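3-methylornithine synthase (Methanosarcina barkeri, PDB 3T7V) isomerises L-lysine to (3R)-3-methyl-D-ornithine by a radical S-adenosylmethionine mechanism, using a [4Fe-4S] cluster, as a step in pyrrolysine biosynthesis. Local coordinates at residues A[65-70]-A[126-131]; A[78-81]-A[85-88]. All coordinates share one frame; numbering follows the deposited sequence.

Contact 1 (A[65-70]-A[126-131]); sequences IYFSTY and NRFVEL
Strand 58-68 of the radical SAM barrel meets helix 126-139 where the ring of Phe67 reaches Phe128 and Leu131. The Leu131 methyl CD1 sits over one face of the Phe67 ring, displaced toward its rim: it lies 3.8 Å from the ring centroid, 25° off the normal, which meets the geometry of a CH-pi contact. Phe67 CD2 is the nearest ring atom, 3.5 Å from Leu131 CD1. CB of Phe67 points toward the helix, and CG, between the backbone N and the carbonyl carbon (chi1 62°), sets the ring beneath Leu131 CD1. In the parallel barrel sheet, strand 58-68 pairs with strand 110-115, and helix 126-139 packs outside this pair, its side chains Phe128 and Leu131 also touching Met115 and Leu113 respectively. The side chains of Phe128 and Phe67 cross at about a right angle. CZ of Phe67 arrives at the edge of the Phe128 ring, near its plane, 3.7 Å from CE1 of Phe128; relative to the Phe67 ring, that CE1 lies obliquely. Tyr121 of helix 119-123 adds an edge-to-face ring contact to Phe67 and also touches Phe128 and Leu131. The Phe67 side chain lies about 7 Å from that of Asp112, which binds (3R)-3-methyl-D-ornithine.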
ATOM      1  N   ILE A  65       2.275   5.153 -10.015  1.00 12.16           N
ATOM      2  CA  ILE A  65       2.517   6.429 -10.745  1.00 11.83           C
ATOM      3  C   ILE A  65       2.334   7.581  -9.801  1.00 12.00           C
ATOM      4  O   ILE A  65       1.192   8.025  -9.518  1.00 11.96           O
ATOM      5  CB  ILE A  65       1.575   6.587 -11.943  1.00 14.04           C
ATOM      6  CG1 ILE A  65       1.695   5.359 -12.914  1.00 17.78           C
ATOM      7  CG2 ILE A  65       1.918   7.897 -12.701  1.00 15.73           C
ATOM      8  CD1 ILE A  65       0.717   5.490 -14.084  1.00 25.56           C
ATOM      9  N   TYR A  66       3.473   8.064  -9.312  1.00 11.01           N
ATOM     10  CA  TYR A  66       3.476   9.208  -8.368  1.00 11.00           C
ATOM     11  C   TYR A  66       3.538  10.442  -9.258  1.00 10.79           C
ATOM     12  O   TYR A  66       4.596  10.806  -9.776  1.00 13.01           O
ATOM     13  CB  TYR A  66       4.726   9.060  -7.493  1.00 11.83           C
ATOM     14  CG  TYR A  66       4.731   9.858  -6.205  1.00 12.27           C
ATOM     15  CD1 TYR A  66       3.751  10.763  -5.844  1.00 12.87           C
ATOM     16  CD2 TYR A  66       5.809   9.678  -5.344  1.00 14.67           C
ATOM     17  CE1 TYR A  66       3.766  11.416  -4.620  1.00 14.88           C
ATOM     18  CE2 TYR A  66       5.859  10.345  -4.125  1.00 16.60           C
ATOM     19  CZ  TYR A  66       4.841  11.211  -3.805  1.00 17.96           C
ATOM     20  OH  TYR A  66       4.994  11.850  -2.578  1.00 21.18           O
ATOM     21  N   PHE A  67       2.348  11.024  -9.538  1.00 10.86           N
ATOM     22  CA  PHE A  67       2.232  12.024 -10.619  1.00 10.74           C
ATOM     23  C   PHE A  67       2.454  13.478 -10.173  1.00 11.11           C
ATOM     24  O   PHE A  67       2.627  14.342 -10.987  1.00 11.78           O
ATOM     25  CB  PHE A  67       0.878  11.915 -11.370  1.00 11.84           C
ATOM     26  CG  PHE A  67      -0.341  12.167 -10.548  1.00 10.90           C
ATOM     27  CD1 PHE A  67      -0.969  11.112  -9.947  1.00 11.69           C
ATOM     28  CD2 PHE A  67      -0.854  13.449 -10.361  1.00 12.06           C
ATOM     29  CE1 PHE A  67      -2.079  11.307  -9.155  1.00 11.49           C
ATOM     30  CE2 PHE A  67      -1.957  13.704  -9.553  1.00 12.75           C
ATOM     31  CZ  PHE A  67      -2.604  12.589  -8.939  1.00 11.51           C
ATOM     32  N   SER A  68       2.506  13.670  -8.848  1.00 10.62           N
ATOM     33  CA  SER A  68       2.880  14.970  -8.296  1.00 10.87           C
ATOM     34  C   SER A  68       3.435  14.787  -6.913  1.00 10.70           C
ATOM     35  O   SER A  68       2.789  14.135  -6.067  1.00 11.23           O
ATOM     36  CB  SER A  68       1.690  15.928  -8.226  1.00 11.74           C
ATOM     37  OG  SER A  68       2.182  17.140  -7.591  1.00 12.14           O
ATOM     38  N   THR A  69       4.641  15.341  -6.675  1.00 10.90           N
ATOM     39  CA  THR A  69       5.271  15.208  -5.364  1.00 11.34           C
ATOM     40  C   THR A  69       5.168  16.465  -4.559  1.00 12.14           C
ATOM     41  O   THR A  69       5.872  16.626  -3.576  1.00 14.83           O
ATOM     42  CB  THR A  69       6.699  14.715  -5.436  1.00 12.21           C
ATOM     43  OG1 THR A  69       7.427  15.684  -6.194  1.00 13.67           O
ATOM     44  CG2 THR A  69       6.790  13.329  -6.172  1.00 14.31           C
ATOM     45  N   TYR A  70       4.245  17.348  -4.934  1.00 11.51           N
ATOM     46  CA  TYR A  70       3.894  18.467  -4.077  1.00 11.17           C
ATOM     47  C   TYR A  70       2.891  18.083  -3.012  1.00 11.34           C
ATOM     48  O   TYR A  70       1.928  17.407  -3.293  1.00 11.60           O
ATOM     49  CB  TYR A  70       3.287  19.601  -4.930  1.00 11.87           C
ATOM     50  CG  TYR A  70       4.328  20.277  -5.775  1.00 11.85           C
ATOM     51  CD1 TYR A  70       4.659  19.759  -7.031  1.00 12.86           C
ATOM     52  CD2 TYR A  70       4.978  21.394  -5.311  1.00 13.29           C
ATOM     53  CE1 TYR A  70       5.648  20.350  -7.793  1.00 15.01           C
ATOM     54  CE2 TYR A  70       5.985  21.990  -6.123  1.00 14.97           C
ATOM     55  CZ  TYR A  70       6.270  21.429  -7.352  1.00 15.35           C
ATOM     56  OH  TYR A  70       7.262  22.046  -8.117  1.00 20.06           O
ATOM     57  N   ASN A 126     -11.424  19.550 -10.294  1.00 17.48           N
ATOM     58  CA  ASN A 126     -11.752  19.047 -11.613  1.00 16.27           C
ATOM     59  C   ASN A 126     -10.461  18.698 -12.402  1.00 17.37           C
ATOM     60  O   ASN A 126     -10.470  17.872 -13.321  1.00 19.36           O
ATOM     61  CB  ASN A 126     -12.574  20.055 -12.373  1.00 20.08           C
ATOM     62  CG  ASN A 126     -13.933  20.190 -11.790  1.00 31.23           C
ATOM     63  OD1 ASN A 126     -14.540  19.199 -11.361  1.00 32.57           O
ATOM     64  ND2 ASN A 126     -14.411  21.403 -11.724  1.00 44.56           N
ATOM     65  N   ARG A 127      -9.331  19.294 -12.008  1.00 15.59           N
ATOM     66  CA  ARG A 127      -8.078  18.935 -12.688  1.00 14.00           C
ATOM     67  C   ARG A 127      -7.687  17.476 -12.358  1.00 14.46           C
ATOM     68  O   ARG A 127      -7.153  16.781 -13.208  1.00 16.48           O
ATOM     69  CB  ARG A 127      -6.944  19.811 -12.119  1.00 14.96           C
ATOM     70  CG  ARG A 127      -7.060  21.262 -12.525  1.00 15.96           C
ATOM     71  CD  ARG A 127      -6.165  22.213 -11.655  1.00 16.15           C
ATOM     72  NE  ARG A 127      -6.287  23.576 -12.185  1.00 18.10           N
ATOM     73  CZ  ARG A 127      -5.879  24.620 -11.511  1.00 18.52           C
ATOM     74  NH1 ARG A 127      -5.378  24.523 -10.300  1.00 17.08           N
ATOM     75  NH2 ARG A 127      -5.919  25.831 -12.091  1.00 23.58           N
ATOM     76  N   PHE A 128      -7.989  17.030 -11.124  1.00 13.37           N
ATOM     77  CA  PHE A 128      -7.690  15.640 -10.768  1.00 13.35           C
ATOM     78  C   PHE A 128      -8.699  14.723 -11.455  1.00 14.76           C
ATOM     79  O   PHE A 128      -8.328  13.623 -11.899  1.00 14.20           O
ATOM     80  CB  PHE A 128      -7.758  15.513  -9.242  1.00 13.83           C
ATOM     81  CG  PHE A 128      -7.609  14.096  -8.797  1.00 13.55           C
ATOM     82  CD1 PHE A 128      -6.427  13.376  -9.018  1.00 16.11           C
ATOM     83  CD2 PHE A 128      -8.722  13.444  -8.246  1.00 13.62           C
ATOM     84  CE1 PHE A 128      -6.268  11.998  -8.639  1.00 15.54           C
ATOM     85  CE2 PHE A 128      -8.570  12.115  -7.855  1.00 15.54           C
ATOM     86  CZ  PHE A 128      -7.370  11.382  -8.062  1.00 15.77           C
ATOM     87  N   VAL A 129      -9.973  15.089 -11.447  1.00 14.27           N
ATOM     88  CA  VAL A 129     -11.028  14.265 -12.110  1.00 14.43           C
ATOM     89  C   VAL A 129     -10.655  14.104 -13.596  1.00 14.91           C
ATOM     90  O   VAL A 129     -10.791  12.976 -14.137  1.00 16.34           O
ATOM     91  CB  VAL A 129     -12.411  14.950 -11.936  1.00 16.33           C
ATOM     92  CG1 VAL A 129     -13.467  14.114 -12.698  1.00 18.16           C
ATOM     93  CG2 VAL A 129     -12.757  15.006 -10.421  1.00 19.16           C
ATOM     94  N   GLU A 130     -10.136  15.149 -14.247  1.00 15.51           N
ATOM     95  CA  GLU A 130      -9.791  15.022 -15.671  1.00 16.33           C
ATOM     96  C   GLU A 130      -8.592  14.100 -15.826  1.00 16.13           C
ATOM     97  O   GLU A 130      -8.498  13.339 -16.811  1.00 17.89           O
ATOM     98  CB  GLU A 130      -9.481  16.450 -16.251  1.00 21.79           C
ATOM     99  CG  GLU A 130      -9.168  16.490 -17.771  1.00 33.41           C
ATOM    100  CD  GLU A 130      -9.250  17.907 -18.371  1.00 48.06           C
ATOM    101  OE1 GLU A 130      -8.836  18.077 -19.546  1.00 80.04           O
ATOM    102  OE2 GLU A 130      -9.732  18.846 -17.683  1.00 57.49           O
ATOM    103  N   LEU A 131      -7.660  14.176 -14.875  1.00 14.50           N
ATOM    104  CA  LEU A 131      -6.498  13.243 -14.908  1.00 14.05           C
ATOM    105  C   LEU A 131      -7.004  11.772 -14.793  1.00 12.77           C
ATOM    106  O   LEU A 131      -6.566  10.862 -15.570  1.00 14.80           O
ATOM    107  CB  LEU A 131      -5.455  13.572 -13.793  1.00 15.52           C
ATOM    108  CG  LEU A 131      -4.193  12.721 -13.811  1.00 21.35           C
ATOM    109  CD1 LEU A 131      -3.192  13.541 -12.951  1.00 24.59           C
ATOM    110  CD2 LEU A 131      -4.473  11.412 -13.181  1.00 26.00           C
TER

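Contact 2 (A[78-81]-A[85-88]); sequences CYYN and EINR. With SF4 (iron/sulfur cluster), chain B.
Arg88 starts with CG beside its own backbone N (chi1 -70°) and runs extended from CG to NE, which carries its guanidinium to the carbonyls of Tyr80 and Asn81; Cys78, with SG anti to the backbone N (chi1 -177°), faces the cluster. These residues belong to the CX3CX2C cluster-binding loop of the radical SAM fold (Cys71, Cys75, Cys78) and its continuation, and Cys78 SG binds iron FE3 of the [4Fe-4S] cluster at 2.3 Å. Cys78 to Asn81 forms a type I beta turn, and Cys78 O accepts from both Asn81 N and Asn81 ND2. Arg88 grips Tyr80 O end-on with two nitrogens, that oxygen lying in the guanidinium plane: NH1 at 2.8 Å, nearly straight, and NH2 at 3.3 Å, more bent. Arg88 NH2 also donates to Asn81 O at 2.9 Å, from above that carbonyl's plane, and to Asn84 O. Were Arg88 an alanine, the carbonyls of Tyr80 and Asn81 would probably lose their common donor and the turn carrying the cluster ligand be less firmly fixed. Ile86 CG1 lies over one face of the Arg88 guanidinium, 3.3 Å above its plane, and Ile86 CD1 lies 3.7 Å from Tyr80 CD2. Ile86 CG2 meets the Tyr79 ring obliquely, 3.5 Å from Tyr79 CZ.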
ATOM      1  N   CYS A  78       7.213  11.705   6.524  1.00 11.37           N
ATOM      2  CA  CYS A  78       7.255  11.609   5.089  1.00 11.53           C
ATOM      3  C   CYS A  78       8.229  12.595   4.470  1.00 11.57           C
ATOM      4  O   CYS A  78       8.233  13.778   4.809  1.00 11.89           O
ATOM      5  CB  CYS A  78       5.844  11.962   4.576  1.00 12.16           C
ATOM      6  SG  CYS A  78       5.735  11.804   2.772  1.00 12.13           S
ATOM      7  N   TYR A  79       9.055  12.096   3.559  1.00 11.45           N
ATOM      8  CA  TYR A  79      10.046  12.977   2.886  1.00 11.94           C
ATOM      9  C   TYR A  79       9.350  14.151   2.181  1.00 12.06           C
ATOM     10  O   TYR A  79       9.984  15.211   2.002  1.00 12.77           O
ATOM     11  CB  TYR A  79      10.741  12.129   1.832  1.00 13.29           C
ATOM     12  CG  TYR A  79      11.893  12.820   1.114  1.00 13.05           C
ATOM     13  CD1 TYR A  79      13.095  13.126   1.825  1.00 14.72           C
ATOM     14  CD2 TYR A  79      11.749  13.200  -0.187  1.00 15.39           C
ATOM     15  CE1 TYR A  79      14.153  13.756   1.143  1.00 17.16           C
ATOM     16  CE2 TYR A  79      12.816  13.782  -0.870  1.00 16.44           C
ATOM     17  CZ  TYR A  79      13.988  14.046  -0.184  1.00 17.70           C
ATOM     18  OH  TYR A  79      15.023  14.654  -0.875  1.00 23.64           O
ATOM     19  N   TYR A  80       8.106  13.975   1.721  1.00 11.35           N
ATOM     20  CA  TYR A  80       7.483  14.966   0.883  1.00 11.79           C
ATOM     21  C   TYR A  80       6.662  15.959   1.695  1.00 11.54           C
ATOM     22  O   TYR A  80       6.023  16.829   1.137  1.00 12.11           O
ATOM     23  CB  TYR A  80       6.612  14.228  -0.186  1.00 12.54           C
ATOM     24  CG  TYR A  80       7.460  13.356  -1.044  1.00 12.08           C
ATOM     25  CD1 TYR A  80       7.629  12.005  -0.754  1.00 14.23           C
ATOM     26  CD2 TYR A  80       8.089  13.857  -2.148  1.00 12.37           C
ATOM     27  CE1 TYR A  80       8.451  11.183  -1.503  1.00 14.85           C
ATOM     28  CE2 TYR A  80       8.935  13.017  -2.920  1.00 14.05           C
ATOM     29  CZ  TYR A  80       9.089  11.665  -2.553  1.00 16.14           C
ATOM     30  OH  TYR A  80       9.943  10.953  -3.388  1.00 20.03           O
ATOM     31  N   ASN A  81       6.762  15.918   3.037  1.00 11.42           N
ATOM     32  CA  ASN A  81       6.044  16.933   3.834  1.00 12.37           C
ATOM     33  C   ASN A  81       6.421  18.346   3.420  1.00 12.62           C
ATOM     34  O   ASN A  81       7.564  18.565   2.994  1.00 12.62           O
ATOM     35  CB  ASN A  81       6.072  16.619   5.292  1.00 17.58           C
ATOM     36  CG  ASN A  81       7.213  17.238   5.900  1.00 17.90           C
ATOM     37  OD1 ASN A  81       7.120  18.441   6.305  1.00 18.69           O
ATOM     38  ND2 ASN A  81       8.277  16.511   5.988  1.00 20.68           N
ATOM     39  N   GLU A  85      12.531  21.068   2.140  1.00 17.75           N
ATOM     40  CA  GLU A  85      12.941  21.750   0.931  1.00 17.40           C
ATOM     41  C   GLU A  85      13.663  20.809   0.003  1.00 19.88           C
ATOM     42  O   GLU A  85      14.897  20.520   0.132  1.00 24.40           O
ATOM     43  CB  GLU A  85      13.845  22.907   1.356  1.00 24.46           C
ATOM     44  CG  GLU A  85      13.128  24.049   2.155  1.00 40.17           C
ATOM     45  CD  GLU A  85      13.977  25.313   2.403  1.00 41.24           C
ATOM     46  OE1 GLU A  85      14.354  25.598   3.590  1.00 78.04           O
ATOM     47  OE2 GLU A  85      14.287  26.036   1.431  1.00 62.54           O
ATOM     48  N   ILE A  86      12.888  20.247  -0.929  1.00 17.65           N
ATOM     49  CA  ILE A  86      13.355  19.127  -1.740  1.00 15.92           C
ATOM     50  C   ILE A  86      12.998  19.375  -3.225  1.00 15.49           C
ATOM     51  O   ILE A  86      12.192  20.267  -3.545  1.00 16.79           O
ATOM     52  CB  ILE A  86      12.683  17.793  -1.280  1.00 15.64           C
ATOM     53  CG1 ILE A  86      11.153  17.919  -1.386  1.00 15.57           C
ATOM     54  CG2 ILE A  86      13.112  17.426   0.153  1.00 16.94           C
ATOM     55  CD1 ILE A  86      10.455  16.565  -1.264  1.00 15.87           C
ATOM     56  N   ASN A  87      13.501  18.495  -4.057  1.00 16.02           N
ATOM     57  CA  ASN A  87      13.132  18.510  -5.491  1.00 16.31           C
ATOM     58  C   ASN A  87      11.681  18.014  -5.498  1.00 16.03           C
ATOM     59  O   ASN A  87      11.345  17.055  -4.766  1.00 18.80           O
ATOM     60  CB  ASN A  87      14.037  17.579  -6.288  1.00 19.74           C
ATOM     61  CG  ASN A  87      13.610  17.491  -7.716  1.00 26.68           C
ATOM     62  OD1 ASN A  87      13.164  16.433  -8.215  1.00 41.20           O
ATOM     63  ND2 ASN A  87      13.478  18.593  -8.271  1.00 20.64           N
ATOM     64  N   ARG A  88      10.826  18.658  -6.323  1.00 14.90           N
ATOM     65  CA  ARG A  88       9.423  18.265  -6.477  1.00 13.49           C
ATOM     66  C   ARG A  88       9.047  18.413  -7.938  1.00 13.37           C
ATOM     67  O   ARG A  88       9.570  19.273  -8.657  1.00 16.34           O
ATOM     68  CB  ARG A  88       8.508  19.187  -5.714  1.00 15.24           C
ATOM     69  CG  ARG A  88       8.727  18.916  -4.202  1.00 18.01           C
ATOM     70  CD  ARG A  88       7.800  19.686  -3.388  1.00 18.48           C
ATOM     71  NE  ARG A  88       8.195  19.774  -2.004  1.00 13.80           N
ATOM     72  CZ  ARG A  88       7.671  18.998  -1.042  1.00 12.09           C
ATOM     73  NH1 ARG A  88       6.754  18.045  -1.273  1.00 12.81           N
ATOM     74  NH2 ARG A  88       8.056  19.217   0.218  1.00 13.58           N
TER
HETATM   75 FE1  SF4 B 991       0.843  11.942   1.937  1.00 13.89          FE
HETATM   76 FE2  SF4 B 991       1.844  14.540   2.113  1.00 12.52          FE
HETATM   77 FE3  SF4 B 991       3.528  12.531   2.616  1.00 12.73          FE
HETATM   78 FE4  SF4 B 991       1.633  13.108   4.367  1.00 12.79          FE
HETATM   79  S1  SF4 B 991       3.321  14.497   3.782  1.00 13.27           S
HETATM   80  S2  SF4 B 991       2.172  11.034   3.612  1.00 12.39           S
HETATM   81  S3  SF4 B 991      -0.099  13.751   3.092  1.00 12.75           S
HETATM   82  S4  SF4 B 991       2.578  12.959   0.640  1.00 12.52           S

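How the contacts relate
From the N terminus, the C-terminal end of strand 58-68 lies within 65-70, the first half of contact 1; the chain then passes through the cluster-binding loop, where 78-81 and 85-88 close the short loop of contact 2 across three residues. Helix 93-103 and strand 110-115 follow before helix 126-139 brings 126-131 back to close contact 1, so contact 2 is nested wholly within its loop. The centres lie about 17 Å apart, yet the two contacts touch: Thr69 O is 2.8 Å from Arg88 NH1, a probable hydrogen bond, and Tyr66 meets Tyr80 edge-to-face. Segment 65-70 therefore joins an outer barrel helix to the cluster loop.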